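Local coordinates for tryptophan synthase alpha chain (Pyrococcus furiosus, PDB 2DZV), which cleaves indoleglycerol phosphate to indole and glyceraldehyde 3-phosphate, the aldol step carried out by the alpha subunit in the last stage of tryptophan biosynthesis, at residues L26-Y31 / F237-V242; P9-G14 / S221-I226. The protein carries 1 engineered substitution. All coordinates share one frame; numbering follows the deposited sequence.

Contact 1. Residues L26-Y31 / F237-V242; sequences LALDEY and FLKKKV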
ATOM      1  N   LEU A  26      -8.203  -6.603 -11.079  1.00 28.92           N
ATOM      2  CA  LEU A  26      -9.054  -7.763 -11.323  1.00 28.49           C
ATOM      3  C   LEU A  26      -8.247  -9.005 -11.677  1.00 28.62           C
ATOM      4  O   LEU A  26      -8.661 -10.135 -11.401  1.00 30.57           O
ATOM      5  CB  LEU A  26     -10.040  -7.461 -12.452  1.00 27.32           C
ATOM      6  CG  LEU A  26     -11.064  -6.388 -12.091  1.00 29.04           C
ATOM      7  CD1 LEU A  26     -11.887  -6.020 -13.311  1.00 26.66           C
ATOM      8  CD2 LEU A  26     -11.955  -6.902 -10.954  1.00 28.73           C
ATOM      9  N   ALA A  27      -7.089  -8.797 -12.286  1.00 27.61           N
ATOM     10  CA  ALA A  27      -6.237  -9.908 -12.680  1.00 27.66           C
ATOM     11  C   ALA A  27      -5.433 -10.486 -11.510  1.00 27.66           C
ATOM     12  O   ALA A  27      -5.136 -11.678 -11.484  1.00 29.05           O
ATOM     13  CB  ALA A  27      -5.297  -9.457 -13.794  1.00 24.89           C
ATOM     14  N   LEU A  28      -5.099  -9.643 -10.537  1.00 27.58           N
ATOM     15  CA  LEU A  28      -4.304 -10.075  -9.389  1.00 26.90           C
ATOM     16  C   LEU A  28      -5.127 -10.387  -8.155  1.00 27.40           C
ATOM     17  O   LEU A  28      -4.609 -10.906  -7.164  1.00 27.43           O
ATOM     18  CB  LEU A  28      -3.275  -8.998  -9.037  1.00 25.80           C
ATOM     19  CG  LEU A  28      -2.296  -8.629 -10.154  1.00 27.01           C
ATOM     20  CD1 LEU A  28      -1.364  -7.522  -9.691  1.00 25.12           C
ATOM     21  CD2 LEU A  28      -1.507  -9.870 -10.558  1.00 27.77           C
ATOM     22  N   ASP A  29      -6.412 -10.073  -8.213  1.00 27.92           N
ATOM     23  CA  ASP A  29      -7.295 -10.301  -7.080  1.00 29.29           C
ATOM     24  C   ASP A  29      -7.235 -11.721  -6.498  1.00 29.54           C
ATOM     25  O   ASP A  29      -7.180 -11.898  -5.278  1.00 28.86           O
ATOM     26  CB  ASP A  29      -8.737  -9.980  -7.478  1.00 29.42           C
ATOM     27  CG  ASP A  29      -9.653  -9.885  -6.280  1.00 31.02           C
ATOM     28  OD1 ASP A  29     -10.805 -10.364  -6.371  1.00 30.39           O
ATOM     29  OD2 ASP A  29      -9.213  -9.326  -5.249  1.00 29.34           O
ATOM     30  N   GLU A  30      -7.244 -12.726  -7.369  1.00 28.68           N
ATOM     31  CA  GLU A  30      -7.229 -14.119  -6.938  1.00 28.54           C
ATOM     32  C   GLU A  30      -5.994 -14.530  -6.133  1.00 29.70           C
ATOM     33  O   GLU A  30      -5.961 -15.625  -5.553  1.00 28.63           O
ATOM     34  CB  GLU A  30      -7.338 -15.028  -8.148  1.00 28.91           C
ATOM     35  CG  GLU A  30      -6.044 -15.120  -8.930  1.00 32.81           C
ATOM     36  CD  GLU A  30      -6.088 -16.198  -9.984  1.00 35.68           C
ATOM     37  OE1 GLU A  30      -6.397 -15.875 -11.156  1.00 35.66           O
ATOM     38  OE2 GLU A  30      -5.827 -17.373  -9.631  1.00 38.08           O
ATOM     39  N   TYR A  31      -4.969 -13.680  -6.119  1.00 29.14           N
ATOM     40  CA  TYR A  31      -3.749 -13.984  -5.373  1.00 29.08           C
ATOM     41  C   TYR A  31      -3.623 -13.066  -4.165  1.00 27.66           C
ATOM     42  O   TYR A  31      -2.814 -13.313  -3.276  1.00 30.46           O
ATOM     43  CB  TYR A  31      -2.496 -13.771  -6.233  1.00 31.36           C
ATOM     44  CG  TYR A  31      -2.486 -14.456  -7.578  1.00 33.72           C
ATOM     45  CD1 TYR A  31      -2.763 -13.742  -8.746  1.00 35.18           C
ATOM     46  CD2 TYR A  31      -2.179 -15.811  -7.692  1.00 34.16           C
ATOM     47  CE1 TYR A  31      -2.733 -14.362  -9.999  1.00 36.29           C
ATOM     48  CE2 TYR A  31      -2.145 -16.442  -8.938  1.00 35.51           C
ATOM     49  CZ  TYR A  31      -2.424 -15.711 -10.085  1.00 36.06           C
ATOM     50  OH  TYR A  31      -2.392 -16.324 -11.316  1.00 37.74           O
ATOM     51  N   PHE A 237       1.925 -10.531 -17.383  1.00 39.28           N
ATOM     52  CA  PHE A 237       3.277 -10.527 -16.830  1.00 36.64           C
ATOM     53  C   PHE A 237       3.222 -10.372 -15.323  1.00 32.93           C
ATOM     54  O   PHE A 237       4.040 -10.934 -14.601  1.00 31.68           O
ATOM     55  CB  PHE A 237       4.108  -9.397 -17.443  1.00 38.24           C
ATOM     56  CG  PHE A 237       4.257  -9.503 -18.930  1.00 39.83           C
ATOM     57  CD1 PHE A 237       3.235  -9.083 -19.776  1.00 40.54           C
ATOM     58  CD2 PHE A 237       5.400 -10.066 -19.485  1.00 39.63           C
ATOM     59  CE1 PHE A 237       3.352  -9.224 -21.154  1.00 41.72           C
ATOM     60  CE2 PHE A 237       5.524 -10.212 -20.860  1.00 40.88           C
ATOM     61  CZ  PHE A 237       4.501  -9.792 -21.695  1.00 41.54           C
ATOM     62  N   LEU A 238       2.244  -9.599 -14.860  1.00 30.88           N
ATOM     63  CA  LEU A 238       2.051  -9.365 -13.438  1.00 28.65           C
ATOM     64  C   LEU A 238       1.631 -10.684 -12.787  1.00 28.63           C
ATOM     65  O   LEU A 238       2.136 -11.050 -11.723  1.00 27.59           O
ATOM     66  CB  LEU A 238       0.979  -8.285 -13.230  1.00 24.71           C
ATOM     67  CG  LEU A 238       1.333  -6.908 -13.817  1.00 25.46           C
ATOM     68  CD1 LEU A 238       0.172  -5.926 -13.643  1.00 21.46           C
ATOM     69  CD2 LEU A 238       2.582  -6.381 -13.125  1.00 22.15           C
ATOM     70  N   LYS A 239       0.718 -11.396 -13.444  1.00 28.96           N
ATOM     71  CA  LYS A 239       0.235 -12.682 -12.953  1.00 29.78           C
ATOM     72  C   LYS A 239       1.390 -13.652 -12.729  1.00 29.46           C
ATOM     73  O   LYS A 239       1.421 -14.362 -11.727  1.00 28.05           O
ATOM     74  CB  LYS A 239      -0.753 -13.300 -13.947  1.00 31.02           C
ATOM     75  CG  LYS A 239      -2.195 -12.873 -13.761  1.00 34.37           C
ATOM     76  CD  LYS A 239      -3.074 -13.498 -14.827  1.00 36.99           C
ATOM     77  CE  LYS A 239      -4.535 -13.540 -14.419  1.00 39.72           C
ATOM     78  NZ  LYS A 239      -4.793 -14.563 -13.362  1.00 40.90           N
ATOM     79  N   LYS A 240       2.335 -13.681 -13.665  1.00 28.85           N
ATOM     80  CA  LYS A 240       3.479 -14.578 -13.553  1.00 30.07           C
ATOM     81  C   LYS A 240       4.431 -14.180 -12.431  1.00 28.52           C
ATOM     82  O   LYS A 240       4.927 -15.037 -11.700  1.00 29.15           O
ATOM     83  CB  LYS A 240       4.225 -14.650 -14.887  1.00 32.20           C
ATOM     84  CG  LYS A 240       3.371 -15.243 -16.007  1.00 37.68           C
ATOM     85  CD  LYS A 240       2.863 -16.631 -15.612  1.00 41.00           C
ATOM     86  CE  LYS A 240       1.489 -16.932 -16.209  1.00 42.03           C
ATOM     87  NZ  LYS A 240       1.002 -18.294 -15.813  1.00 42.18           N
ATOM     88  N   LYS A 241       4.692 -12.884 -12.293  1.00 26.31           N
ATOM     89  CA  LYS A 241       5.568 -12.412 -11.226  1.00 23.19           C
ATOM     90  C   LYS A 241       4.948 -12.781  -9.866  1.00 22.14           C
ATOM     91  O   LYS A 241       5.642 -13.247  -8.957  1.00 19.91           O
ATOM     92  CB  LYS A 241       5.762 -10.891 -11.347  1.00 22.80           C
ATOM     93  CG  LYS A 241       6.528 -10.239 -10.207  1.00 23.74           C
ATOM     94  CD  LYS A 241       7.860 -10.933  -9.939  1.00 26.27           C
ATOM     95  CE  LYS A 241       8.769 -10.889 -11.146  1.00 28.65           C
ATOM     96  NZ  LYS A 241       9.993 -11.709 -10.932  1.00 31.85           N
ATOM     97  N   VAL A 242       3.641 -12.579  -9.727  1.00 21.70           N
ATOM     98  CA  VAL A 242       2.963 -12.908  -8.479  1.00 25.83           C
ATOM     99  C   VAL A 242       2.980 -14.417  -8.211  1.00 28.13           C
ATOM    100  O   VAL A 242       3.125 -14.855  -7.060  1.00 29.36           O
ATOM    101  CB  VAL A 242       1.507 -12.410  -8.491  1.00 25.45           C
ATOM    102  CG1 VAL A 242       0.720 -13.044  -7.346  1.00 25.85           C
ATOM    103  CG2 VAL A 242       1.490 -10.897  -8.360  1.00 26.29           C
TER

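Contact 2. Residues P9-G14 / S221-I226; sequences PYLTAG and SALVKI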
ATOM      1  N   PRO A   9      -0.762  -6.789  -3.192  1.00 21.10           N
ATOM      2  CA  PRO A   9      -0.334  -5.971  -4.325  1.00 20.87           C
ATOM      3  C   PRO A   9      -0.514  -4.472  -4.064  1.00 21.81           C
ATOM      4  O   PRO A   9      -1.456  -4.055  -3.377  1.00 20.58           O
ATOM      5  CB  PRO A   9      -1.242  -6.455  -5.465  1.00 19.68           C
ATOM      6  CG  PRO A   9      -1.622  -7.849  -5.055  1.00 21.76           C
ATOM      7  CD  PRO A   9      -1.866  -7.682  -3.576  1.00 19.58           C
ATOM      8  N   TYR A  10       0.413  -3.686  -4.606  1.00 21.24           N
ATOM      9  CA  TYR A  10       0.356  -2.233  -4.537  1.00 21.65           C
ATOM     10  C   TYR A  10       0.450  -1.746  -5.983  1.00 21.61           C
ATOM     11  O   TYR A  10       1.369  -2.124  -6.707  1.00 18.59           O
ATOM     12  CB  TYR A  10       1.532  -1.620  -3.768  1.00 20.34           C
ATOM     13  CG  TYR A  10       1.687  -0.154  -4.121  1.00 22.86           C
ATOM     14  CD1 TYR A  10       0.900   0.823  -3.504  1.00 23.35           C
ATOM     15  CD2 TYR A  10       2.523   0.246  -5.170  1.00 22.95           C
ATOM     16  CE1 TYR A  10       0.936   2.157  -3.924  1.00 24.00           C
ATOM     17  CE2 TYR A  10       2.562   1.570  -5.600  1.00 23.54           C
ATOM     18  CZ  TYR A  10       1.770   2.522  -4.978  1.00 25.87           C
ATOM     19  OH  TYR A  10       1.821   3.835  -5.404  1.00 25.36           O
ATOM     20  N   LEU A  11      -0.494  -0.912  -6.398  1.00 21.17           N
ATOM     21  CA  LEU A  11      -0.478  -0.370  -7.749  1.00 22.43           C
ATOM     22  C   LEU A  11      -0.725   1.123  -7.656  1.00 22.54           C
ATOM     23  O   LEU A  11      -1.394   1.596  -6.736  1.00 24.78           O
ATOM     24  CB  LEU A  11      -1.576  -1.001  -8.616  1.00 22.77           C
ATOM     25  CG  LEU A  11      -1.534  -2.500  -8.906  1.00 23.49           C
ATOM     26  CD1 LEU A  11      -2.804  -2.896  -9.648  1.00 23.53           C
ATOM     27  CD2 LEU A  11      -0.290  -2.851  -9.733  1.00 21.76           C
ATOM     28  N   THR A  12      -0.168   1.872  -8.596  1.00 22.99           N
ATOM     29  CA  THR A  12      -0.389   3.305  -8.614  1.00 23.86           C
ATOM     30  C   THR A  12      -1.591   3.544  -9.520  1.00 24.76           C
ATOM     31  O   THR A  12      -1.682   2.979 -10.615  1.00 23.06           O
ATOM     32  CB  THR A  12       0.821   4.049  -9.178  1.00 25.46           C
ATOM     33  OG1 THR A  12       1.966   3.770  -8.360  1.00 27.18           O
ATOM     34  CG2 THR A  12       0.556   5.557  -9.209  1.00 24.21           C
ATOM     35  N   ALA A  13      -2.528   4.359  -9.053  1.00 24.25           N
ATOM     36  CA  ALA A  13      -3.714   4.660  -9.846  1.00 26.58           C
ATOM     37  C   ALA A  13      -3.351   5.489 -11.086  1.00 28.06           C
ATOM     38  O   ALA A  13      -2.562   6.432 -11.000  1.00 27.93           O
ATOM     39  CB  ALA A  13      -4.722   5.411  -8.992  1.00 23.81           C
ATOM     40  N   GLY A  14      -3.922   5.137 -12.236  1.00 28.99           N
ATOM     41  CA  GLY A  14      -3.646   5.888 -13.450  1.00 30.28           C
ATOM     42  C   GLY A  14      -2.307   5.600 -14.105  1.00 33.26           C
ATOM     43  O   GLY A  14      -1.799   6.414 -14.882  1.00 35.12           O
ATOM     44  N   SER A 221       6.950  -2.468  -5.968  0.99 18.27           N
ATOM     45  CA  SER A 221       8.031  -2.215  -6.912  0.96 18.96           C
ATOM     46  C   SER A 221       8.122  -3.253  -8.020  0.84 19.76           C
ATOM     47  O   SER A 221       8.218  -2.902  -9.192  0.95 19.69           O
ATOM     48  CB  SER A 221       9.372  -2.148  -6.186  0.74 16.32           C
ATOM     49  OG  SER A 221       9.446  -0.977  -5.393  0.85 23.49           O
ATOM     50  N   ALA A 222       8.093  -4.528  -7.645  1.00 19.15           N
ATOM     51  CA  ALA A 222       8.201  -5.592  -8.619  1.00 20.96           C
ATOM     52  C   ALA A 222       7.091  -5.518  -9.657  1.00 22.82           C
ATOM     53  O   ALA A 222       7.321  -5.840 -10.827  1.00 23.63           O
ATOM     54  CB  ALA A 222       8.184  -6.948  -7.922  1.00 22.11           C
ATOM     55  N   LEU A 223       5.903  -5.084  -9.237  1.00 20.81           N
ATOM     56  CA  LEU A 223       4.766  -4.981 -10.146  1.00 20.17           C
ATOM     57  C   LEU A 223       4.808  -3.709 -10.973  1.00 21.72           C
ATOM     58  O   LEU A 223       4.552  -3.735 -12.178  1.00 19.69           O
ATOM     59  CB  LEU A 223       3.448  -5.034  -9.373  1.00 18.28           C
ATOM     60  CG  LEU A 223       3.209  -6.307  -8.550  1.00 21.74           C
ATOM     61  CD1 LEU A 223       1.786  -6.286  -7.992  1.00 19.07           C
ATOM     62  CD2 LEU A 223       3.443  -7.549  -9.416  1.00 19.56           C
ATOM     63  N   VAL A 224       5.127  -2.598 -10.310  1.00 23.60           N
ATOM     64  CA  VAL A 224       5.210  -1.286 -10.947  1.00 22.38           C
ATOM     65  C   VAL A 224       6.340  -1.268 -11.976  1.00 24.16           C
ATOM     66  O   VAL A 224       6.277  -0.558 -12.976  1.00 24.53           O
ATOM     67  CB  VAL A 224       5.449  -0.189  -9.883  0.56 21.47           C
ATOM     68  CG1 VAL A 224       5.690   1.155 -10.542  0.74 19.21           C
ATOM     69  CG2 VAL A 224       4.250  -0.116  -8.954  0.50 19.60           C
ATOM     70  N   LYS A 225       7.386  -2.041 -11.722  1.00 24.88           N
ATOM     71  CA  LYS A 225       8.490  -2.101 -12.660  1.00 28.17           C
ATOM     72  C   LYS A 225       7.922  -2.633 -13.976  1.00 29.52           C
ATOM     73  O   LYS A 225       8.079  -2.019 -15.030  1.00 29.03           O
ATOM     74  CB  LYS A 225       9.573  -3.033 -12.123  1.00 31.56           C
ATOM     75  CG  LYS A 225      10.781  -3.189 -13.012  1.00 32.44           C
ATOM     76  CD  LYS A 225      11.906  -3.864 -12.250  1.00 36.92           C
ATOM     77  CE  LYS A 225      13.047  -4.268 -13.187  1.00 40.08           C
ATOM     78  NZ  LYS A 225      12.654  -5.386 -14.102  1.00 43.84           N
ATOM     79  N   ILE A 226       7.239  -3.771 -13.892  1.00 29.61           N
ATOM     80  CA  ILE A 226       6.627  -4.404 -15.053  1.00 30.09           C
ATOM     81  C   ILE A 226       5.644  -3.468 -15.751  1.00 30.55           C
ATOM     82  O   ILE A 226       5.663  -3.344 -16.980  1.00 32.16           O
ATOM     83  CB  ILE A 226       5.893  -5.704 -14.643  1.00 29.54           C
ATOM     84  CG1 ILE A 226       6.914  -6.759 -14.205  1.00 29.43           C
ATOM     85  CG2 ILE A 226       5.033  -6.213 -15.792  1.00 30.39           C
ATOM     86  CD1 ILE A 226       6.287  -7.998 -13.560  1.00 29.19           C
TER

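Contact 1. Residues L26-Y31 / F237-V242
The ammonium group of K239 is held by two acceptors of the 26-31 segment: a salt bridge to E30, with OE1 3.0 Å from NZ, and a weak hydrogen bond to the carbonyl O of A27, 3.5 Å from NZ. The lysine leaves helix 235-246 nearly extended and bends only at its last torsion (chi4 -73°), which turns NZ toward the carboxylate. Y31 stands beside this grip. Its OH is 3.6 Å from K239 NZ but hydrogen-bonds to E243, one turn further along the same helix. E30 CG sits over the centre of the Y31 ring, 3.5 Å above its plane, and V242 CG1 meets the root of the same side chain, 3.5 Å from Y31 CB and equally near CG. Deeper in, L28 CD2 touches both V242 CG2, at 3.9 Å, and L238 CB, at 4.0 Å. With the Y31 ring gone, as in an alanine here, E243 would probably lose its hydroxyl partner, and V242 CG1 would be likely to keep the contact with CB alone. The contact thus joins the first and last helices of the TIM barrel through an apolar core of L28, L238 and V242, with a charged pair at its more exposed border, where E30 reaches solvent and the salt bridge is probably weaker than a buried one would be.

Contact 2. Residues P9-G14 / S221-I226
L223 turns its side chain from helix 221-230 toward strand 6-12. Its CB lies 4.3 Å from L11 CD2, a loose apolar touch. Beyond CB the branches part. CD1 meets P9 CB, midway along the strand, at 3.9 Å and passes 4.4 Å from the carbonyl O of Y10. CD2 turns to helix 235-246 and comes 4.0 Å from L238 CD2. One residue on, V224 makes the second touch: its CG2 approaches the edge of the Y10 ring near the ring plane, 4.1 Å from CE2, while helix 49-60 packs on the same valine through T50, S54 and R57. The axes of strand segment 9-12 and helix segment 221-226 approach to 7.7 Å, with their N-to-C directions 41° apart. No hydrogen bond crosses between the segments; the strand's backbone is instead tied to its barrel neighbours, Y10 to V219 and L11 to E36 and G38. This is the layer of helix against sheet at the closure of a TIM barrel, where the first strand lies beside the last. Held by methyl and ring contacts alone, the joint relies on shape and burial rather than on directional bonds.

In the fold
Contacts 1 and 2 lie with their centres 11 Å apart at the seam where the barrel closes. Strand 6-12 leads into helix 18-28, and helix 221-230 into helix 235-246, so each contact pairs one element from the start of the chain with one from its end. They meet where L238 CD2 packs 3.4 Å from L223 O and 3.6 Å from I226 CG2, and L223 CD1 lies 3.8 Å from L28 CD1. Contact 2 is nearer the chemistry, since the Y10 side chain is about 4 Å from that of E36 and about 5 Å from that of D47, both proton acceptors. Contact 1 lies further out, with the L28 side chain about 11 Å from that of E36.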